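Local atomic coordinates of bifunctional dTDP-4-dehydrorhamnose 3,5-epimerase/dTDP-4-dehydrorhamnose reductase (Arabidopsis thaliana, PDB entry 4QQR), a protein that catalyses the 3,5-epimerization of dTDP-4-keto-6-deoxyglucose and the following NADPH-dependent 4-keto reduction, yielding dTDP-beta-L-rhamnose for plant carbohydrate biosynthesis. Residues F13-Y18 and I37-G42; W23-L27 and L200-L204; I170-L174 and F289-N294; E209-L215 and L272-F276; E231-M235 and K283-I287. All coordinates share one frame; numbering follows the deposited sequence.

Contact 1: F13-Y18 and I37-G42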
# COMPACT_ATOMS: atom_id res chain seq x y z
N PHE A 13 29.17 -13.77 8.67
CA PHE A 13 28.24 -12.86 8.02
C PHE A 13 28.38 -12.83 6.49
O PHE A 13 29.47 -13.02 5.96
CB PHE A 13 28.40 -11.44 8.59
CG PHE A 13 27.99 -11.33 10.03
CD1 PHE A 13 26.70 -11.65 10.42
CD2 PHE A 13 28.90 -10.89 11.00
CE1 PHE A 13 26.31 -11.54 11.76
CE2 PHE A 13 28.53 -10.78 12.34
CZ PHE A 13 27.23 -11.10 12.72
N ASN A 14 27.27 -12.56 5.80
CA ASN A 14 27.23 -12.54 4.34
C ASN A 14 26.04 -11.72 3.91
O ASN A 14 24.90 -12.17 4.04
CB ASN A 14 27.08 -13.97 3.79
CG ASN A 14 27.12 -14.03 2.27
OD1 ASN A 14 27.36 -13.02 1.60
ND2 ASN A 14 26.91 -15.22 1.72
N PHE A 15 26.27 -10.52 3.40
CA PHE A 15 25.15 -9.61 3.16
C PHE A 15 24.71 -9.57 1.72
O PHE A 15 25.53 -9.43 0.81
CB PHE A 15 25.46 -8.19 3.62
CG PHE A 15 25.73 -8.07 5.10
CD1 PHE A 15 25.46 -9.11 5.96
CD2 PHE A 15 26.24 -6.89 5.62
CE1 PHE A 15 25.70 -8.99 7.32
CE2 PHE A 15 26.48 -6.76 6.97
CZ PHE A 15 26.21 -7.81 7.82
N LEU A 16 23.40 -9.70 1.52
CA LEU A 16 22.80 -9.42 0.23
C LEU A 16 22.30 -7.98 0.27
O LEU A 16 21.56 -7.60 1.17
CB LEU A 16 21.66 -10.40 -0.08
CG LEU A 16 20.94 -10.24 -1.42
CD1 LEU A 16 21.90 -10.37 -2.60
CD2 LEU A 16 19.78 -11.24 -1.56
N ILE A 17 22.75 -7.17 -0.69
CA ILE A 17 22.39 -5.76 -0.71
C ILE A 17 21.66 -5.41 -2.00
O ILE A 17 22.06 -5.83 -3.08
CB ILE A 17 23.63 -4.86 -0.53
CG1 ILE A 17 24.33 -5.19 0.79
CG2 ILE A 17 23.24 -3.40 -0.60
CD1 ILE A 17 25.70 -4.55 0.96
N TYR A 18 20.56 -4.66 -1.89
CA TYR A 18 19.85 -4.20 -3.07
C TYR A 18 20.02 -2.70 -3.26
O TYR A 18 19.89 -1.93 -2.31
CB TYR A 18 18.37 -4.63 -3.05
CG TYR A 18 18.22 -6.09 -3.39
CD1 TYR A 18 18.22 -7.06 -2.40
CD2 TYR A 18 18.14 -6.51 -4.72
CE1 TYR A 18 18.12 -8.41 -2.70
CE2 TYR A 18 18.04 -7.86 -5.04
CZ TYR A 18 18.03 -8.80 -4.03
OH TYR A 18 17.92 -10.14 -4.34
N ILE A 37 33.54 -7.78 5.41
CA ILE A 37 32.32 -8.57 5.33
C ILE A 37 32.00 -8.96 3.89
O ILE A 37 31.93 -8.12 2.98
CB ILE A 37 31.10 -7.81 5.90
CG1 ILE A 37 31.38 -7.32 7.33
CG2 ILE A 37 29.84 -8.68 5.85
CD1 ILE A 37 30.20 -6.59 7.95
N THR A 38 31.79 -10.25 3.68
CA THR A 38 31.34 -10.73 2.39
C THR A 38 29.96 -10.17 2.06
O THR A 38 29.00 -10.36 2.81
CB THR A 38 31.30 -12.26 2.38
OG1 THR A 38 32.63 -12.76 2.61
CG2 THR A 38 30.75 -12.79 1.06
N TYR A 39 29.86 -9.45 0.94
CA TYR A 39 28.58 -8.91 0.53
C TYR A 39 28.39 -9.11 -0.96
O TYR A 39 29.36 -9.26 -1.68
CB TYR A 39 28.52 -7.42 0.82
CG TYR A 39 29.32 -6.61 -0.16
CD1 TYR A 39 30.71 -6.57 -0.08
CD2 TYR A 39 28.70 -5.89 -1.17
CE1 TYR A 39 31.46 -5.83 -1.00
CE2 TYR A 39 29.43 -5.15 -2.08
CZ TYR A 39 30.81 -5.13 -1.99
OH TYR A 39 31.54 -4.39 -2.89
N THR A 40 27.15 -9.08 -1.42
CA THR A 40 26.88 -9.17 -2.85
C THR A 40 25.71 -8.27 -3.20
O THR A 40 24.78 -8.14 -2.41
CB THR A 40 26.61 -10.63 -3.28
OG1 THR A 40 27.74 -11.45 -2.93
CG2 THR A 40 26.35 -10.74 -4.78
N TYR A 41 25.76 -7.61 -4.35
CA TYR A 41 24.63 -6.81 -4.82
C TYR A 41 23.68 -7.72 -5.58
O TYR A 41 24.12 -8.55 -6.38
CB TYR A 41 25.10 -5.66 -5.73
CG TYR A 41 25.85 -4.54 -5.02
CD1 TYR A 41 25.27 -3.85 -3.96
CD2 TYR A 41 27.12 -4.16 -5.43
CE1 TYR A 41 25.94 -2.82 -3.32
CE2 TYR A 41 27.80 -3.12 -4.80
CZ TYR A 41 27.21 -2.46 -3.74
OH TYR A 41 27.87 -1.43 -3.09
N GLY A 42 22.39 -7.58 -5.33
CA GLY A 42 21.41 -8.45 -5.97
C GLY A 42 21.17 -8.14 -7.43
O GLY A 42 20.83 -7.00 -7.79

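Contact 2: W23-L27 and L200-L204. With SO4 (sulfate ion), chain H.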
# COMPACT_ATOMS: atom_id res chain seq x y z
N TRP A 23 22.82 5.84 -3.62
CA TRP A 23 23.77 6.46 -2.70
C TRP A 23 24.12 5.53 -1.54
O TRP A 23 25.27 5.09 -1.41
CB TRP A 23 23.23 7.82 -2.22
CG TRP A 23 24.21 8.69 -1.44
CD1 TRP A 23 25.56 8.51 -1.33
CD2 TRP A 23 23.91 9.87 -0.68
NE1 TRP A 23 26.11 9.49 -0.54
CE2 TRP A 23 25.12 10.34 -0.14
CE3 TRP A 23 22.73 10.57 -0.41
CZ2 TRP A 23 25.19 11.48 0.67
CZ3 TRP A 23 22.80 11.70 0.39
CH2 TRP A 23 24.02 12.14 0.92
N ILE A 24 23.14 5.23 -0.69
CA ILE A 24 23.35 4.33 0.45
C ILE A 24 23.85 2.92 0.08
O ILE A 24 24.79 2.38 0.70
CB ILE A 24 22.06 4.26 1.29
CG1 ILE A 24 21.84 5.60 2.00
CG2 ILE A 24 22.10 3.12 2.32
CD1 ILE A 24 20.56 5.64 2.83
N GLY A 25 23.24 2.32 -0.94
CA GLY A 25 23.61 0.99 -1.39
C GLY A 25 25.06 0.91 -1.82
O GLY A 25 25.76 -0.08 -1.56
N GLY A 26 25.52 1.97 -2.50
CA GLY A 26 26.91 2.11 -2.85
C GLY A 26 27.79 2.25 -1.62
O GLY A 26 28.85 1.62 -1.55
N LEU A 27 27.35 3.06 -0.67
CA LEU A 27 28.12 3.29 0.56
C LEU A 27 28.24 2.04 1.39
O LEU A 27 29.31 1.75 1.94
CB LEU A 27 27.51 4.43 1.39
CG LEU A 27 27.63 5.80 0.71
CD1 LEU A 27 27.02 6.88 1.59
CD2 LEU A 27 29.09 6.12 0.34
N LEU A 200 24.99 9.96 7.38
CA LEU A 200 25.26 8.62 6.83
C LEU A 200 26.59 8.01 7.29
O LEU A 200 26.68 6.81 7.52
CB LEU A 200 25.20 8.62 5.31
CG LEU A 200 23.86 8.98 4.67
CD1 LEU A 200 23.99 8.99 3.15
CD2 LEU A 200 22.75 8.03 5.14
N ASP A 201 27.62 8.84 7.41
CA ASP A 201 28.95 8.38 7.80
C ASP A 201 28.95 7.75 9.18
O ASP A 201 29.67 6.78 9.42
CB ASP A 201 29.95 9.54 7.76
CG ASP A 201 30.25 10.00 6.36
OD1 ASP A 201 31.38 9.76 5.89
OD2 ASP A 201 29.35 10.60 5.72
N GLU A 202 28.17 8.31 10.11
CA GLU A 202 28.01 7.72 11.43
C GLU A 202 26.93 6.62 11.47
O GLU A 202 27.14 5.56 12.05
CB GLU A 202 27.69 8.79 12.48
CG GLU A 202 27.47 8.21 13.86
CD GLU A 202 27.06 9.27 14.87
OE1 GLU A 202 26.68 10.38 14.43
OE2 GLU A 202 27.13 9.01 16.10
N LEU A 203 25.79 6.90 10.83
CA LEU A 203 24.60 6.07 10.97
C LEU A 203 24.62 4.78 10.13
O LEU A 203 24.12 3.74 10.56
CB LEU A 203 23.33 6.88 10.67
CG LEU A 203 22.54 7.41 11.87
CD1 LEU A 203 22.36 6.31 12.90
CD2 LEU A 203 23.22 8.60 12.48
N LEU A 204 25.21 4.85 8.94
CA LEU A 204 25.32 3.66 8.10
C LEU A 204 26.12 2.52 8.75
O LEU A 204 25.71 1.37 8.68
CB LEU A 204 25.84 3.98 6.70
CG LEU A 204 24.76 4.58 5.79
CD1 LEU A 204 25.18 4.59 4.33
CD2 LEU A 204 23.47 3.81 5.97
S SO4 H . 19.68 7.59 -5.02
O1 SO4 H . 19.10 8.63 -4.16
O2 SO4 H . 18.59 6.72 -5.45
O3 SO4 H . 20.67 6.82 -4.26
O4 SO4 H . 20.36 8.18 -6.19

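Contact 3: I170-L174 and F289-N294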
# COMPACT_ATOMS: atom_id res chain seq x y z
N ILE A 170 23.11 12.92 4.75
CA ILE A 170 24.29 13.80 4.68
C ILE A 170 25.60 13.01 4.75
O ILE A 170 25.72 12.04 5.49
CB ILE A 170 24.28 14.83 5.83
CG1 ILE A 170 23.48 16.08 5.44
CG2 ILE A 170 25.68 15.21 6.28
CD1 ILE A 170 23.22 17.00 6.59
N SER A 171 26.60 13.44 3.98
CA SER A 171 27.84 12.69 3.87
C SER A 171 29.06 13.59 4.05
O SER A 171 28.96 14.82 3.91
CB SER A 171 27.91 12.02 2.50
OG SER A 171 29.16 11.42 2.26
N SER A 172 30.20 12.98 4.35
CA SER A 172 31.48 13.68 4.35
C SER A 172 31.91 14.01 2.91
O SER A 172 32.81 14.81 2.69
CB SER A 172 32.54 12.82 5.03
OG SER A 172 32.84 11.70 4.23
N ASP A 173 31.25 13.39 1.93
CA ASP A 173 31.54 13.64 0.52
C ASP A 173 30.70 14.83 0.04
O ASP A 173 29.54 14.68 -0.36
CB ASP A 173 31.20 12.39 -0.30
CG ASP A 173 31.74 12.44 -1.72
OD1 ASP A 173 32.70 11.69 -2.02
OD2 ASP A 173 31.19 13.20 -2.55
N LEU A 174 31.28 16.03 0.09
CA LEU A 174 30.52 17.24 -0.22
C LEU A 174 30.34 17.48 -1.72
O LEU A 174 29.78 18.50 -2.13
CB LEU A 174 31.15 18.46 0.45
CG LEU A 174 30.94 18.55 1.97
CD1 LEU A 174 31.64 19.78 2.53
CD2 LEU A 174 29.45 18.55 2.35
N PHE A 289 32.19 14.30 11.75
CA PHE A 289 32.17 13.39 10.60
C PHE A 289 32.20 14.11 9.28
O PHE A 289 32.64 13.55 8.27
CB PHE A 289 30.94 12.48 10.63
CG PHE A 289 30.97 11.46 11.72
CD1 PHE A 289 31.65 10.26 11.53
CD2 PHE A 289 30.34 11.69 12.93
CE1 PHE A 289 31.68 9.31 12.52
CE2 PHE A 289 30.36 10.75 13.93
CZ PHE A 289 31.03 9.56 13.74
N VAL A 290 31.71 15.35 9.27
CA VAL A 290 31.52 16.04 8.00
C VAL A 290 32.47 17.22 7.82
O VAL A 290 33.25 17.23 6.87
CB VAL A 290 30.05 16.47 7.80
CG1 VAL A 290 29.89 17.19 6.48
CG2 VAL A 290 29.14 15.24 7.85
N PHE A 291 32.43 18.17 8.74
CA PHE A 291 33.15 19.43 8.58
C PHE A 291 34.65 19.42 8.94
O PHE A 291 35.47 19.93 8.18
CB PHE A 291 32.42 20.55 9.31
CG PHE A 291 31.07 20.88 8.71
CD1 PHE A 291 30.98 21.43 7.44
CD2 PHE A 291 29.90 20.66 9.43
CE1 PHE A 291 29.74 21.74 6.89
CE2 PHE A 291 28.66 20.97 8.88
CZ PHE A 291 28.59 21.51 7.61
N GLU A 292 35.01 18.86 10.10
CA GLU A 292 36.43 18.79 10.49
C GLU A 292 37.35 18.00 9.53
O GLU A 292 38.47 18.44 9.27
CB GLU A 292 36.60 18.28 11.93
CG GLU A 292 36.47 19.36 12.97
CD GLU A 292 36.62 18.82 14.38
OE1 GLU A 292 36.80 17.59 14.51
OE2 GLU A 292 36.55 19.62 15.36
N PRO A 293 36.90 16.85 9.00
CA PRO A 293 37.79 16.19 8.04
C PRO A 293 37.62 16.75 6.62
O PRO A 293 37.92 16.08 5.63
CB PRO A 293 37.36 14.72 8.09
CG PRO A 293 35.90 14.79 8.44
CD PRO A 293 35.72 16.02 9.31
N ASN A 294 37.13 17.98 6.53
CA ASN A 294 37.04 18.67 5.26
C ASN A 294 37.59 20.11 5.31
O ASN A 294 37.31 20.91 4.41
CB ASN A 294 35.60 18.64 4.75
CG ASN A 294 35.33 17.45 3.85
OD1 ASN A 294 36.20 16.61 3.63
ND2 ASN A 294 34.12 17.38 3.31

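Contact 4: E209-L215 and L272-F276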
# COMPACT_ATOMS: atom_id res chain seq x y z
N GLU A 209 25.36 -2.85 12.21
CA GLU A 209 25.34 -3.43 13.56
C GLU A 209 23.95 -3.89 13.99
O GLU A 209 23.82 -4.84 14.76
CB GLU A 209 25.92 -2.46 14.60
CG GLU A 209 27.37 -2.07 14.34
CD GLU A 209 28.32 -3.27 14.36
OE1 GLU A 209 28.09 -4.17 15.21
OE2 GLU A 209 29.26 -3.32 13.51
N MET A 210 22.92 -3.20 13.48
CA MET A 210 21.53 -3.52 13.80
C MET A 210 21.18 -4.86 13.21
O MET A 210 20.56 -5.69 13.87
CB MET A 210 20.58 -2.44 13.28
CG MET A 210 20.81 -1.09 13.95
SD MET A 210 19.61 0.17 13.47
CE MET A 210 18.19 -0.32 14.44
N ALA A 211 21.61 -5.07 11.96
CA ALA A 211 21.56 -6.36 11.29
C ALA A 211 22.26 -7.44 12.12
O ALA A 211 21.67 -8.48 12.42
CB ALA A 211 22.17 -6.28 9.91
N LYS A 212 23.51 -7.19 12.50
CA LYS A 212 24.24 -8.14 13.32
C LYS A 212 23.49 -8.52 14.60
O LYS A 212 23.57 -9.65 15.05
CB LYS A 212 25.64 -7.61 13.64
CG LYS A 212 26.64 -7.65 12.46
CD LYS A 212 27.94 -6.92 12.82
CE LYS A 212 29.06 -7.25 11.85
NZ LYS A 212 30.19 -6.24 11.87
N ARG A 213 22.72 -7.57 15.16
CA ARG A 213 21.99 -7.81 16.40
C ARG A 213 20.59 -8.31 16.14
O ARG A 213 19.79 -8.41 17.06
CB ARG A 213 21.89 -6.53 17.21
CG ARG A 213 23.22 -5.99 17.62
CD ARG A 213 23.05 -4.78 18.53
NE ARG A 213 24.31 -4.05 18.66
CZ ARG A 213 24.46 -2.94 19.36
NH1 ARG A 213 23.43 -2.40 20.01
NH2 ARG A 213 25.66 -2.36 19.41
N ASN A 214 20.29 -8.61 14.88
CA ASN A 214 18.95 -9.02 14.47
C ASN A 214 17.79 -8.11 14.95
O ASN A 214 16.75 -8.59 15.39
CB ASN A 214 18.73 -10.47 14.87
CG ASN A 214 19.84 -11.39 14.38
OD1 ASN A 214 20.21 -11.37 13.21
ND2 ASN A 214 20.40 -12.17 15.30
N LEU A 215 17.99 -6.79 14.85
CA LEU A 215 16.96 -5.83 15.26
C LEU A 215 15.78 -5.81 14.29
O LEU A 215 15.94 -6.08 13.11
CB LEU A 215 17.54 -4.42 15.41
CG LEU A 215 18.58 -4.30 16.52
CD1 LEU A 215 18.97 -2.83 16.73
CD2 LEU A 215 18.05 -4.92 17.80
N LEU A 272 16.71 4.63 19.27
CA LEU A 272 18.03 4.37 18.68
C LEU A 272 19.17 4.61 19.68
O LEU A 272 20.14 3.85 19.70
CB LEU A 272 18.27 5.22 17.43
CG LEU A 272 18.90 4.53 16.21
CD1 LEU A 272 20.09 5.29 15.67
CD2 LEU A 272 19.27 3.07 16.51
N LYS A 273 19.04 5.65 20.51
CA LYS A 273 20.07 6.00 21.49
C LYS A 273 20.20 4.96 22.60
O LYS A 273 21.30 4.65 23.06
CB LYS A 273 19.79 7.36 22.12
CG LYS A 273 20.90 7.85 23.05
CD LYS A 273 21.73 8.93 22.36
CE LYS A 273 22.83 9.46 23.26
NZ LYS A 273 24.03 8.63 23.19
N THR A 274 19.05 4.44 23.03
CA THR A 274 19.03 3.40 24.04
C THR A 274 19.79 2.17 23.56
O THR A 274 20.52 1.55 24.32
CB THR A 274 17.58 3.04 24.43
OG1 THR A 274 17.02 4.13 25.19
CG2 THR A 274 17.54 1.77 25.25
N GLU A 275 19.62 1.84 22.28
CA GLU A 275 20.32 0.72 21.67
C GLU A 275 21.76 1.08 21.26
O GLU A 275 22.60 0.20 21.13
CB GLU A 275 19.55 0.22 20.44
CG GLU A 275 20.10 -1.07 19.81
CD GLU A 275 19.99 -2.27 20.75
OE1 GLU A 275 18.92 -2.42 21.38
OE2 GLU A 275 20.98 -3.06 20.86
N PHE A 276 22.03 2.37 21.05
CA PHE A 276 23.37 2.84 20.68
C PHE A 276 23.78 4.12 21.44
O PHE A 276 23.65 5.23 20.90
CB PHE A 276 23.45 3.08 19.16
CG PHE A 276 23.33 1.82 18.35
CD1 PHE A 276 24.44 1.05 18.06
CD2 PHE A 276 22.09 1.40 17.87
CE1 PHE A 276 24.32 -0.11 17.33
CE2 PHE A 276 21.96 0.24 17.14
CZ PHE A 276 23.07 -0.52 16.87

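Contact 5: E231-M235 and K283-I287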
# COMPACT_ATOMS: atom_id res chain seq x y z
N GLU A 231 22.10 27.02 10.52
CA GLU A 231 23.13 26.54 11.43
C GLU A 231 24.12 25.73 10.64
O GLU A 231 25.32 25.71 10.95
CB GLU A 231 22.53 25.71 12.57
CG GLU A 231 21.61 26.52 13.47
CD GLU A 231 20.87 25.70 14.52
OE1 GLU A 231 21.05 25.99 15.72
OE2 GLU A 231 20.07 24.80 14.14
N ILE A 232 23.63 25.11 9.57
CA ILE A 232 24.44 24.30 8.68
C ILE A 232 25.31 25.16 7.78
O ILE A 232 26.53 24.98 7.72
CB ILE A 232 23.57 23.37 7.84
CG1 ILE A 232 23.01 22.24 8.72
CG2 ILE A 232 24.35 22.81 6.65
CD1 ILE A 232 22.02 21.31 8.00
N LEU A 233 24.68 26.11 7.08
CA LEU A 233 25.40 27.02 6.18
C LEU A 233 26.51 27.77 6.91
O LEU A 233 27.58 28.00 6.34
CB LEU A 233 24.43 28.00 5.49
CG LEU A 233 23.88 27.71 4.08
CD1 LEU A 233 24.05 26.26 3.65
CD2 LEU A 233 22.41 28.11 3.93
N GLU A 234 26.26 28.15 8.16
CA GLU A 234 27.27 28.83 8.97
C GLU A 234 28.47 27.92 9.15
O GLU A 234 29.61 28.36 9.03
CB GLU A 234 26.72 29.23 10.34
CG GLU A 234 25.69 30.34 10.33
CD GLU A 234 24.72 30.22 11.48
OE1 GLU A 234 23.71 30.97 11.50
OE2 GLU A 234 24.95 29.37 12.38
N MET A 235 28.21 26.65 9.44
CA MET A 235 29.29 25.66 9.53
C MET A 235 29.98 25.43 8.19
O MET A 235 31.19 25.18 8.15
CB MET A 235 28.76 24.34 10.07
CG MET A 235 28.18 24.44 11.46
SD MET A 235 27.72 22.82 12.07
CE MET A 235 26.97 23.26 13.63
N LYS A 283 24.74 18.26 15.51
CA LYS A 283 25.79 19.27 15.56
C LYS A 283 27.16 18.65 15.79
O LYS A 283 28.07 18.85 14.98
CB LYS A 283 25.45 20.40 16.54
CG LYS A 283 24.21 21.19 16.09
CD LYS A 283 24.03 22.50 16.85
CE LYS A 283 22.67 23.14 16.51
NZ LYS A 283 22.37 24.33 17.37
N GLU A 284 27.30 17.86 16.86
CA GLU A 284 28.60 17.26 17.12
C GLU A 284 28.95 16.24 16.03
O GLU A 284 30.12 16.12 15.64
CB GLU A 284 28.73 16.67 18.54
CG GLU A 284 27.50 15.90 19.07
CD GLU A 284 27.82 14.96 20.26
OE1 GLU A 284 28.84 15.19 20.95
OE2 GLU A 284 27.05 13.99 20.50
N SER A 285 27.94 15.54 15.52
CA SER A 285 28.15 14.53 14.47
C SER A 285 28.52 15.19 13.15
O SER A 285 29.40 14.71 12.43
CB SER A 285 26.91 13.65 14.31
OG SER A 285 27.12 12.60 13.38
N LEU A 286 27.85 16.29 12.84
CA LEU A 286 28.24 17.15 11.72
C LEU A 286 29.70 17.61 11.83
O LEU A 286 30.46 17.46 10.87
CB LEU A 286 27.31 18.37 11.61
CG LEU A 286 25.95 18.13 10.97
CD1 LEU A 286 25.01 19.26 11.31
CD2 LEU A 286 26.11 18.01 9.47
N ILE A 287 30.08 18.17 12.97
CA ILE A 287 31.46 18.63 13.18
C ILE A 287 32.48 17.52 12.97
O ILE A 287 33.44 17.67 12.21
CB ILE A 287 31.69 19.25 14.59
CG1 ILE A 287 30.98 20.60 14.72
CG2 ILE A 287 33.17 19.40 14.87
CD1 ILE A 287 31.16 21.50 13.51

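Contact 1: F13-Y18 and I37-G42
The Phe15 ring carries Ile37 squarely over one face: CG2 of Ile37 stands 4.0 Å from the ring centroid, 9° off the normal, while Ile37 CD1 reaches the CE2 corner of the same ring. Tyr41 holds CE2 of Tyr39 over one face, near the rim, and has the carbonyl oxygen of Ile17 at its edge; its CE1 also touches Ile17 CG2 at 3.9 Å. With CG1 anti to its carbonyl carbon (chi1 -59°), Ile17 sends CD1 to Tyr39 CD2, again 3.9 Å away. On the sheet's other surface, Tyr18 lays a ring face over the backbone of Gly42, with CE2 3.5 Å from Gly42 CA, a place where a side chain would collide. The phenol ends bond beyond these strands, Tyr18 to Asp55, Tyr39 to Glu33 and Tyr41 to the carbonyl of Gly25. Beneath the side chains runs a parallel ladder in which Phe15 N donates to Thr38 O (2.8 Å), Thr40 N to Phe15 O, Ile17 N to Thr40 O (2.8 Å) and Gly42 N to Ile17 O. Strands 14-18 and 38-41, joined by helix 23-34, thus form the opening beta-alpha-beta crossover of a Rossmann fold.

Contact 2: W23-L27 and L200-L204
Leu200, at the start of its helix, reaches the first turn of helix 23-34 with both methyl branches. CD1 sits over the six-membered ring of Trp23, 3.6 Å from its centroid and only 9° off the normal, a CH-pi contact centred on the benzo half of the indole. The ring is brought there by a chi1 of -170°, which sets CG of Trp23 opposite the backbone N and carries the indole out from the helix, across the path of Leu200. The same CD1 meets Leu27 CD1 at 4.0 Å, and the other branch, CD2, lies 4.0 Å from CD1 of Ile24, so that one leucine fills the groove among three side chains. Were Trp23 cut back to alanine, Leu200 CD1 would probably lose the flat surface it rests on and a gap would open there.

The glycine-rich GxxGxxG motif of the Rossmann fold runs into this first turn of helix 23-34 and ends at Gly25, within it; Trp23 and Ile24 probably contact NADPH, as in related enzymes. A sulfate ion sits beside the backbone N of Trp23 and also bonds Thr71 OG1; the modelled Trp23 distance is too short to be taken literally.

One turn beyond Leu200, its carbonyl receives the N-H of Leu204. Leu204 continues the same ridge: CD1 approaches CB of Leu27 at 3.8 Å, and CD2 packs on CG2 of Ile24 at 4.0 Å. The two helix segments cross at -65°, their axes 11.6 Å apart.

Contact 3: I170-L174 and F289-N294
Ile170 touches Val290 methyl to methyl, CG2 to CG2 at 3.8 Å, the two side chains meeting at about a right angle. The contact joins the loop that follows strand 161-166 of the parallel Rossmann sheet to the C-terminal end of helix 282-291, where the last residues widen into a pi-type turn. Ser171 contributes its backbone: the carbonyl oxygen lies 3.6 Å from Val290 CG1, so the two methyls of Val290 rest on Ile170 and on the Ser171 carbonyl. The Ser171 hydroxyl turns the other way, and OG accepts from the backbone N of Asp173 at 2.9 Å, an ST turn. Ser172 lies against the Phe289 carbonyl, CB 3.3 Å from its O, while the backbone N of Ser172 is held by Asp201 of helix 200-212. Ile181 of helix 180-186 touches Ile170 and Leu174 of the loop and Val290 of the helix. Leu174 brings CD1 beside the amide of Asn294, 3.5 Å from ND2, and keeps CD2 more loosely against Val290. That amide nitrogen makes the one hydrogen bond across the contact: Asn294 ND2 donates to Ser172 O at 3.0 Å, bent to 141° at the hydrogen, with the acceptor 26° out of the amide plane.

Contact 4: E209-L215 and L272-F276
Arg213 and Glu275 supply the polar part of this contact. The arginine, extended from CG to NE, and the glutamate run antiparallel past one another, so a single nitrogen, NH1, finds two acceptors of Glu275: OE2 at 2.7 Å, a salt bridge using the anti lone pair, and the backbone O at 3.0 Å. Both lie near the guanidinium plane, although that plane and the carboxylate are turned 67° apart. The same guanidinium also meets one face of the Phe276 ring, planes 22° apart, with NH1 over the face toward its rim and NH2 3.3 Å from CE1; the two hydrogen bonds from NH1 probably help hold it at this angle. Most of the apolar contacts gather round that ring. Glu209 CB approaches its edge, Met210 CG comes to 3.6 Å from Phe276 CE2, and Met210 SD makes an oblique Met-aromatic contact 5.5 Å from the ring centroid. Leu215 CD1 packs against Glu275 CG at 3.7 Å. Farther in, Met210 CE touches Leu272 CD2, and Tyr219 of edge strand 217-220 backs both residues. Helix 200-212 closes in a Schellman motif, with Asn214 at C-prime and Leu215 N bonded to Met210 O, and docks there on the end of helix 270-275.

Contact 5: E231-M235 and K283-I287
Glu231 and Lys283 reach for each other from one helix to the other, and both do so with stretched chains. In each, CG stands anti to the carbonyl carbon (chi1 about -65°); the lysine is extended to its end and places NZ 2.7 Å from Glu231 OE1, a salt bridge. The ammonium comes from above the carboxylate plane, 54° out of it. Glu231 OE2 has a second partner, the backbone N of Ser228, a bond near the start of helix 229-239 such as the glutamate of a capping box would make. A glutamine here would probably leave the lysine ammonium without its charged mate and weaken this tie between the helices. Further along, Met235 is likewise extended beyond CG, which carries SD to 4.0 Å from Ile287 CD1, the two side chains crossing at about a right angle. Its methyl CE lies 4.2 Å from CG of Lys283, so the aliphatic part of the lysine is covered too. Ile232 CG1 and Leu286 CD1 meet more loosely at 4.4 Å on the buried side. Helices 229-239 and 282-291, their segments inclined by 26° with axes 11.7 Å apart, thus form a loosely packed, near-parallel helix pair, apolar inside and charged toward the surface.

Burial and chemistry change together across this chain. Contact 2 is the buried one, its centre about 9 Å from that of the chain, and purely apolar between its helices, whereas contacts 1, 3, 4 and 5 are partly buried and add polar bonds. Contact 1 relies on backbone bonds between strands; contacts 4 and 5 place a salt bridge beside an apolar patch, toward the surface; contact 3 has one side-chain amide on a loop carbonyl. Helix 200-212 serves contacts 2 and 4, and helix 282-291 serves contacts 3 and 5. Contact 1 meets contact 4 where Lys212 packs on Phe13, and Ser285 of contact 5 bonds Glu202 of contact 2.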